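Local coordinates for protein trichothecene 3-O-acetyltransferase TRI101 (Fusarium sporotrichioides, PDB 2ZBA) that transfers an acetyl group from acetyl-coenzyme A to the 3-hydroxyl of trichothecene mycotoxins during their biosynthesis in Fusarium, at residues Gly214-His219 / Thr355-Thr360; Arg299-Arg304 / Asp349-Arg354. One frame throughout, in Å; residues are numbered along the deposited sequence.

Helix 348-363 serves both contacts, giving successive turns to different partners: contact 2 seats residues 349-354 against the end of strand 294-302, and contact 1 seats residues 355-360 against a 3-10 segment in the loop between helix 191-197 and strand 237-244. The two adjoin, since Met303 of contact 2 packs on Thr355 of contact 1. Both interfaces are mainly buried and apolar, with no hydrogen bond across either. Contact 2 lies deeper, about 16 Å between its centre and that of the chain, and its strand touches coenzyme A. Contact 1, about 22 Å out, is flanked instead by calcium. In both, the polar groups act beside the apolar join.

Contact 1 of 2, residues Gly214-His219 / Thr355-Thr360; sequences GPELDH and TQALAT. With CA (calcium ion), chain H; CA (calcium ion), chain G.
Leu217 and Leu358 mark the closest approach of the two backbones, with 6.8 Å between Leu217 CA and Leu358 CA. Residues 215-219 form a 3-10 turn in which Leu217 N and Asp218 N bond back three residues, to Gly214 O and Pro215 O. Residues 355-360 are regular alpha-helix, so the contact sets a short, tightly wound turn against the side of a longer helix.

Leu217 does most of the joining. With CG beside its own backbone N (chi1 -66°), the side chain reaches out to the helix and lays both methyls on the backbone at Ala357 and Leu358. Leu217 CD1 lies 3.9 Å from Leu358 CA, and Leu217 CD2 is 4.2 Å from Ala357 CB. A small residue suits position 357 because a single methyl lets the leucine come down to the helix backbone, while Leu358 adds its CB to the same apolar seat. Glu216 contributes only its aliphatic part, Glu216 CG resting 4.1 Å from Ala357 CB. Its chain then bends at chi2 (-67°), turning the carboxylate back to its own loop, where Glu216 OE2 accepts from Gly214 N at 3.0 Å on the syn side. The hydroxyl of Tyr211 is a second partner of that oxygen, so the acid end is held within the loop.

The next residue, Asp218, serves metal. Its carboxylate holds one calcium ion, which also takes three waters, through both oxygens. Asp218 OD1 also reaches a second ion, which Asp218 O binds at 2.4 Å and which Ile221 O and Asp376 OD2 bind as well. Apolar packing of a 3-10 turn on helix 348-363 thus adjoins a calcium site with a bridging carboxylate in this BAHD-superfamily acetyltransferase.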
loop_
_atom_site.group_PDB
_atom_site.type_symbol
_atom_site.label_atom_id
_atom_site.label_comp_id
_atom_site.label_asym_id
_atom_site.label_seq_id
_atom_site.Cartn_x
_atom_site.Cartn_y
_atom_site.Cartn_z
ATOM N N GLY A 214 0.785 -17.906 -21.094
ATOM C CA GLY A 214 1.761 -17.467 -22.090
ATOM C C GLY A 214 2.513 -16.239 -21.606
ATOM O O GLY A 214 2.495 -15.941 -20.405
ATOM N N PRO A 215 3.166 -15.510 -22.533
ATOM C CA PRO A 215 4.022 -14.337 -22.224
ATOM C C PRO A 215 3.414 -13.249 -21.350
ATOM O O PRO A 215 4.156 -12.489 -20.736
ATOM C CB PRO A 215 4.347 -13.773 -23.606
ATOM C CG PRO A 215 4.345 -14.989 -24.486
ATOM C CD PRO A 215 3.152 -15.786 -23.987
ATOM N N GLU A 216 2.086 -13.179 -21.293
ATOM C CA GLU A 216 1.391 -12.135 -20.525
ATOM C C GLU A 216 1.642 -12.261 -19.014
ATOM O O GLU A 216 1.533 -11.273 -18.285
ATOM C CB GLU A 216 -0.118 -12.106 -20.867
ATOM C CG GLU A 216 -0.994 -13.272 -20.291
ATOM C CD GLU A 216 -0.684 -14.663 -20.876
ATOM O OE1 GLU A 216 -0.231 -14.758 -22.041
ATOM O OE2 GLU A 216 -0.914 -15.670 -20.169
ATOM N N LEU A 217 1.996 -13.461 -18.554
ATOM C CA LEU A 217 2.277 -13.687 -17.127
ATOM C C LEU A 217 3.770 -13.781 -16.761
ATOM O O LEU A 217 4.125 -14.020 -15.604
ATOM C CB LEU A 217 1.491 -14.894 -16.597
ATOM C CG LEU A 217 -0.037 -14.740 -16.557
ATOM C CD1 LEU A 217 -0.603 -15.754 -15.640
ATOM C CD2 LEU A 217 -0.532 -13.336 -16.136
ATOM N N ASP A 218 4.630 -13.537 -17.737
ATOM C CA ASP A 218 6.082 -13.570 -17.536
ATOM C C ASP A 218 6.527 -12.728 -16.314
ATOM O O ASP A 218 7.200 -13.248 -15.417
ATOM C CB ASP A 218 6.801 -13.133 -18.804
ATOM C CG ASP A 218 8.305 -12.937 -18.610
ATOM O OD1 ASP A 218 8.944 -13.518 -17.698
ATOM O OD2 ASP A 218 8.873 -12.206 -19.423
ATOM N N HIS A 219 6.109 -11.472 -16.256
ATOM C CA HIS A 219 6.501 -10.583 -15.136
ATOM C C HIS A 219 6.058 -11.053 -13.750
ATOM O O HIS A 219 6.542 -10.535 -12.718
ATOM C CB HIS A 219 5.932 -9.183 -15.324
ATOM C CG HIS A 219 6.498 -8.428 -16.478
ATOM N ND1 HIS A 219 7.796 -7.966 -16.508
ATOM C CD2 HIS A 219 5.911 -7.977 -17.610
ATOM C CE1 HIS A 219 7.998 -7.301 -17.632
ATOM N NE2 HIS A 219 6.868 -7.294 -18.316
ATOM N N THR A 355 -5.282 -9.459 -15.597
ATOM C CA THR A 355 -5.724 -9.777 -14.232
ATOM C C THR A 355 -6.509 -11.084 -14.218
ATOM O O THR A 355 -6.285 -11.955 -13.365
ATOM C CB THR A 355 -6.549 -8.611 -13.618
ATOM O OG1 THR A 355 -5.716 -7.446 -13.502
ATOM C CG2 THR A 355 -7.070 -8.947 -12.216
ATOM N N GLN A 356 -7.418 -11.218 -15.181
ATOM C CA GLN A 356 -8.192 -12.451 -15.365
ATOM C C GLN A 356 -7.282 -13.598 -15.770
ATOM O O GLN A 356 -7.526 -14.729 -15.370
ATOM C CB GLN A 356 -9.293 -12.276 -16.422
ATOM C CG GLN A 356 -10.398 -11.275 -16.009
ATOM C CD GLN A 356 -11.552 -11.263 -16.990
ATOM O OE1 GLN A 356 -12.408 -12.178 -17.003
ATOM N NE2 GLN A 356 -11.576 -10.237 -17.844
ATOM N N ALA A 357 -6.249 -13.317 -16.573
ATOM C CA ALA A 357 -5.283 -14.387 -16.928
ATOM C C ALA A 357 -4.557 -14.883 -15.666
ATOM O O ALA A 357 -4.387 -16.078 -15.472
ATOM C CB ALA A 357 -4.297 -13.915 -17.953
ATOM N N LEU A 358 -4.137 -13.949 -14.813
ATOM C CA LEU A 358 -3.487 -14.281 -13.545
ATOM C C LEU A 358 -4.394 -15.117 -12.678
ATOM O O LEU A 358 -3.957 -16.151 -12.151
ATOM C CB LEU A 358 -3.041 -13.012 -12.791
ATOM C CG LEU A 358 -2.306 -13.164 -11.432
ATOM C CD1 LEU A 358 -0.947 -13.904 -11.563
ATOM C CD2 LEU A 358 -2.089 -11.794 -10.774
ATOM N N ALA A 359 -5.655 -14.696 -12.551
ATOM C CA ALA A 359 -6.621 -15.368 -11.684
ATOM C C ALA A 359 -6.899 -16.781 -12.201
ATOM O O ALA A 359 -6.935 -17.736 -11.421
ATOM C CB ALA A 359 -7.922 -14.554 -11.589
ATOM N N THR A 360 -7.020 -16.914 -13.520
ATOM C CA THR A 360 -7.264 -18.227 -14.134
ATOM C C THR A 360 -6.078 -19.159 -13.892
ATOM O O THR A 360 -6.256 -20.280 -13.436
ATOM C CB THR A 360 -7.567 -18.103 -15.628
ATOM O OG1 THR A 360 -8.596 -17.144 -15.798
ATOM C CG2 THR A 360 -8.065 -19.449 -16.232
HETATM CA CA CA H . 9.423 -14.173 -15.361
HETATM CA CA CA G . 11.120 -12.376 -18.207
HETATM O O HOH W 1 11.801 -11.010 -19.848
HETATM O O HOH W 2 13.027 -11.358 -16.935
HETATM O O HOH W 3 10.177 -10.471 -17.536
HETATM O O HOH W 4 9.066 -16.267 -16.636
#

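Contact 2 of 2, residues Arg299-Arg304 / Asp349-Arg354; sequences RAVDMR and DRLRRR. With COA (coenzyme A), chain E.
Two bends in succession, chi2 -52° and chi3 -63°, curl the side chain of Met303, present as selenomethionine, round to Leu351 on helix 348-363. Met303 SE comes to 3.9 Å from Leu351 CB, and Met303 CE continues to the helix backbone, 3.5 Å from Leu351 O. A long unbranched chain suits this place, because it can bridge the 7.7 Å from Met303 CA to Leu351 CA and end on the helix. Val301 turns CG2 anti to its backbone N, where Val301 CG2 lies 4.1 Å from Leu351 CD1. Leu351 therefore spans the two, its CB over Met303 and its CD1 over Val301.

Coenzyme A lies along the same strand. Asp302 N donates to its O9P at 2.6 Å, and Ala300 is small enough to admit the pantetheine arm: Ala300 CB lies 3.6 Å from C5P of coenzyme A. The carboxylate of Asp302 turns to the following bend: Asp302 OD1 takes Arg304 N at 3.0 Å, a capping bond, and Arg304 NH1 at 3.2 Å, a salt bridge, from opposite faces of the carboxylate. Asp169 gives the arginine a second acidic partner. Arg352 NH1 forms a salt bridge with Asp349 OD1.

Between these segments the join is thus apolar; polar bonds of the helix go to neighbouring parts, Arg352 to Pro306 O and Arg354 to Met320 O. Asp302 gives coenzyme A one of its several hydrogen bonds through its amide and holds the turn through its carboxylate.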
loop_
_atom_site.group_PDB
_atom_site.type_symbol
_atom_site.label_atom_id
_atom_site.label_comp_id
_atom_site.label_asym_id
_atom_site.label_seq_id
_atom_site.Cartn_x
_atom_site.Cartn_y
_atom_site.Cartn_z
ATOM N N ARG A 299 4.424 -0.979 -11.058
ATOM C CA ARG A 299 3.488 0.020 -10.502
ATOM C C ARG A 299 2.170 -0.622 -10.117
ATOM O O ARG A 299 1.487 -1.155 -10.977
ATOM C CB ARG A 299 3.222 1.119 -11.545
ATOM C CG ARG A 299 2.522 2.351 -11.033
ATOM C CD ARG A 299 2.025 3.185 -12.221
ATOM N NE ARG A 299 1.631 4.542 -11.835
ATOM C CZ ARG A 299 1.069 5.429 -12.648
ATOM N NH1 ARG A 299 0.807 5.123 -13.923
ATOM N NH2 ARG A 299 0.753 6.631 -12.172
ATOM N N ALA A 300 1.797 -0.558 -8.838
ATOM C CA ALA A 300 0.507 -1.093 -8.382
ATOM C C ALA A 300 -0.722 -0.365 -8.989
ATOM O O ALA A 300 -0.732 0.869 -9.198
ATOM C CB ALA A 300 0.409 -1.087 -6.828
ATOM N N VAL A 301 -1.749 -1.155 -9.259
ATOM C CA VAL A 301 -2.968 -0.637 -9.868
ATOM C C VAL A 301 -4.154 -1.274 -9.158
ATOM O O VAL A 301 -4.265 -2.490 -9.075
ATOM C CB VAL A 301 -3.009 -0.822 -11.461
ATOM C CG1 VAL A 301 -2.537 -2.198 -11.898
ATOM C CG2 VAL A 301 -4.410 -0.532 -12.018
ATOM N N ASP A 302 -5.014 -0.429 -8.600
ATOM C CA ASP A 302 -6.320 -0.858 -8.149
ATOM C C ASP A 302 -7.149 -1.418 -9.322
ATOM O O ASP A 302 -7.454 -0.697 -10.276
ATOM C CB ASP A 302 -7.029 0.343 -7.509
ATOM C CG ASP A 302 -8.422 0.024 -7.038
ATOM O OD1 ASP A 302 -8.759 -1.163 -6.939
ATOM O OD2 ASP A 302 -9.184 0.983 -6.768
HETATM N N MSE A 303 -7.543 -2.691 -9.217
HETATM C CA MSE A 303 -8.328 -3.348 -10.272
HETATM C C MSE A 303 -9.842 -3.219 -10.126
HETATM O O MSE A 303 -10.574 -3.776 -10.931
HETATM C CB MSE A 303 -7.952 -4.831 -10.407
HETATM C CG MSE A 303 -6.630 -5.057 -11.124
HETATM SE SE MSE A 303 -6.607 -4.133 -12.810
HETATM C CE MSE A 303 -8.127 -5.146 -13.707
ATOM N N ARG A 304 -10.317 -2.495 -9.110
ATOM C CA ARG A 304 -11.765 -2.392 -8.856
ATOM C C ARG A 304 -12.526 -1.727 -10.014
ATOM O O ARG A 304 -13.480 -2.287 -10.516
ATOM C CB ARG A 304 -12.044 -1.664 -7.533
ATOM C CG ARG A 304 -11.876 -2.510 -6.292
ATOM C CD ARG A 304 -11.554 -1.614 -5.090
ATOM N NE ARG A 304 -11.344 -2.416 -3.894
ATOM C CZ ARG A 304 -10.227 -3.084 -3.614
ATOM N NH1 ARG A 304 -9.186 -3.030 -4.424
ATOM N NH2 ARG A 304 -10.156 -3.793 -2.503
ATOM N N ASP A 349 -8.983 -2.731 -21.168
ATOM C CA ASP A 349 -9.113 -4.054 -21.780
ATOM C C ASP A 349 -7.885 -4.892 -21.443
ATOM O O ASP A 349 -7.992 -6.070 -21.108
ATOM C CB ASP A 349 -9.223 -3.934 -23.300
ATOM C CG ASP A 349 -10.672 -3.846 -23.813
ATOM O OD1 ASP A 349 -11.655 -3.862 -23.028
ATOM O OD2 ASP A 349 -10.807 -3.774 -25.050
ATOM N N ARG A 350 -6.719 -4.265 -21.533
ATOM C CA ARG A 350 -5.449 -4.939 -21.212
ATOM C C ARG A 350 -5.314 -5.262 -19.716
ATOM O O ARG A 350 -4.877 -6.367 -19.359
ATOM C CB ARG A 350 -4.260 -4.124 -21.710
ATOM C CG ARG A 350 -2.898 -4.860 -21.599
ATOM C CD ARG A 350 -1.739 -3.920 -21.901
ATOM N NE ARG A 350 -0.437 -4.608 -21.876
ATOM N N LEU A 351 -5.672 -4.315 -18.849
ATOM C CA LEU A 351 -5.595 -4.554 -17.396
ATOM C C LEU A 351 -6.487 -5.718 -16.971
ATOM O O LEU A 351 -6.067 -6.598 -16.196
ATOM C CB LEU A 351 -5.995 -3.307 -16.594
ATOM C CG LEU A 351 -5.052 -2.100 -16.606
ATOM C CD1 LEU A 351 -5.690 -0.924 -15.903
ATOM C CD2 LEU A 351 -3.740 -2.469 -15.964
ATOM N N ARG A 352 -7.732 -5.693 -17.456
ATOM C CA ARG A 352 -8.681 -6.782 -17.224
ATOM C C ARG A 352 -8.186 -8.144 -17.658
ATOM O O ARG A 352 -8.248 -9.117 -16.891
ATOM C CB ARG A 352 -9.983 -6.494 -17.941
ATOM C CG ARG A 352 -10.998 -5.936 -17.027
ATOM C CD ARG A 352 -12.343 -5.986 -17.644
ATOM N NE ARG A 352 -12.760 -4.645 -17.985
ATOM C CZ ARG A 352 -12.600 -4.085 -19.166
ATOM N NH1 ARG A 352 -12.048 -4.772 -20.155
ATOM N NH2 ARG A 352 -13.020 -2.846 -19.357
ATOM N N ARG A 353 -7.717 -8.205 -18.902
ATOM C CA ARG A 353 -7.180 -9.431 -19.495
ATOM C C ARG A 353 -6.020 -10.001 -18.677
ATOM O O ARG A 353 -6.017 -11.165 -18.332
ATOM C CB ARG A 353 -6.742 -9.202 -20.959
ATOM C CG ARG A 353 -6.160 -10.466 -21.627
ATOM C CD ARG A 353 -7.176 -11.630 -21.659
ATOM N NE ARG A 353 -6.601 -12.831 -22.293
ATOM C CZ ARG A 353 -7.282 -13.852 -22.804
ATOM N NH1 ARG A 353 -8.622 -13.879 -22.810
ATOM N NH2 ARG A 353 -6.607 -14.868 -23.325
ATOM N N ARG A 354 -5.042 -9.159 -18.368
ATOM C CA ARG A 354 -3.871 -9.572 -17.602
ATOM C C ARG A 354 -4.275 -10.091 -16.202
ATOM O O ARG A 354 -3.679 -11.042 -15.693
ATOM C CB ARG A 354 -2.881 -8.402 -17.487
ATOM C CG ARG A 354 -2.171 -8.001 -18.825
ATOM C CD ARG A 354 -1.249 -6.788 -18.642
ATOM N NE ARG A 354 -0.319 -7.026 -17.538
ATOM C CZ ARG A 354 -0.296 -6.344 -16.395
ATOM N NH1 ARG A 354 -1.131 -5.317 -16.185
ATOM N NH2 ARG A 354 0.559 -6.706 -15.440
HETATM N N1A COA E . -8.061 14.067 -19.920
HETATM C C2A COA E . -7.221 14.784 -19.084
HETATM N N3A COA E . -7.009 14.341 -17.785
HETATM C C4A COA E . -7.613 13.207 -17.328
HETATM C C5A COA E . -8.465 12.483 -18.162
HETATM C C6A COA E . -8.690 12.921 -19.473
HETATM N N6A COA E . -9.581 12.303 -20.253
HETATM N N7A COA E . -8.925 11.422 -17.458
HETATM C C8A COA E . -8.391 11.465 -16.213
HETATM N N9A COA E . -7.572 12.560 -16.118
HETATM C C1B COA E . -6.704 12.922 -14.973
HETATM C C2B COA E . -7.514 13.440 -13.789
HETATM O O2B COA E . -7.747 14.828 -13.901
HETATM C C3B COA E . -6.631 13.044 -12.620
HETATM O O3B COA E . -5.489 13.858 -12.685
HETATM P P3B COA E . -4.818 14.652 -11.453
HETATM O O7A COA E . -4.744 13.698 -10.279
HETATM O O8A COA E . -5.673 15.820 -11.045
HETATM O O9A COA E . -3.461 15.030 -11.956
HETATM C C4B COA E . -6.118 11.691 -13.067
HETATM O O4B COA E . -5.987 11.794 -14.475
HETATM C C5B COA E . -6.996 10.495 -12.737
HETATM O O5B COA E . -6.421 9.393 -13.429
HETATM P P1A COA E . -6.381 7.920 -12.775
HETATM O O1A COA E . -7.760 7.443 -12.446
HETATM O O2A COA E . -5.581 6.945 -13.605
HETATM O O3A COA E . -5.684 8.084 -11.311
HETATM P P2A COA E . -4.126 8.366 -10.998
HETATM O O4A COA E . -4.084 9.456 -9.950
HETATM O O5A COA E . -3.261 8.642 -12.203
HETATM O O6A COA E . -3.572 7.004 -10.358
HETATM C CBP COA E . -2.927 4.685 -10.407
HETATM C CCP COA E . -3.033 5.990 -11.193
HETATM C CDP COA E . -1.673 4.797 -9.541
HETATM C CEP COA E . -2.812 3.520 -11.403
HETATM C CAP COA E . -4.173 4.549 -9.527
HETATM O OAP COA E . -5.341 4.482 -10.332
HETATM C C9P COA E . -4.169 3.369 -8.582
HETATM O O9P COA E . -4.580 2.118 -9.049
HETATM N N8P COA E . -3.825 3.559 -7.306
HETATM C C7P COA E . -3.798 2.446 -6.361
HETATM C C6P COA E . -2.493 1.651 -6.420
HETATM C C5P COA E . -2.528 0.533 -5.390
HETATM O O5P COA E . -3.239 -0.488 -5.564
HETATM N N4P COA E . -1.774 0.681 -4.308
HETATM C C3P COA E . -2.215 0.096 -3.044
HETATM C C2P COA E . -1.236 -0.940 -2.499
HETATM S S1P COA E . -2.001 -2.273 -1.526
#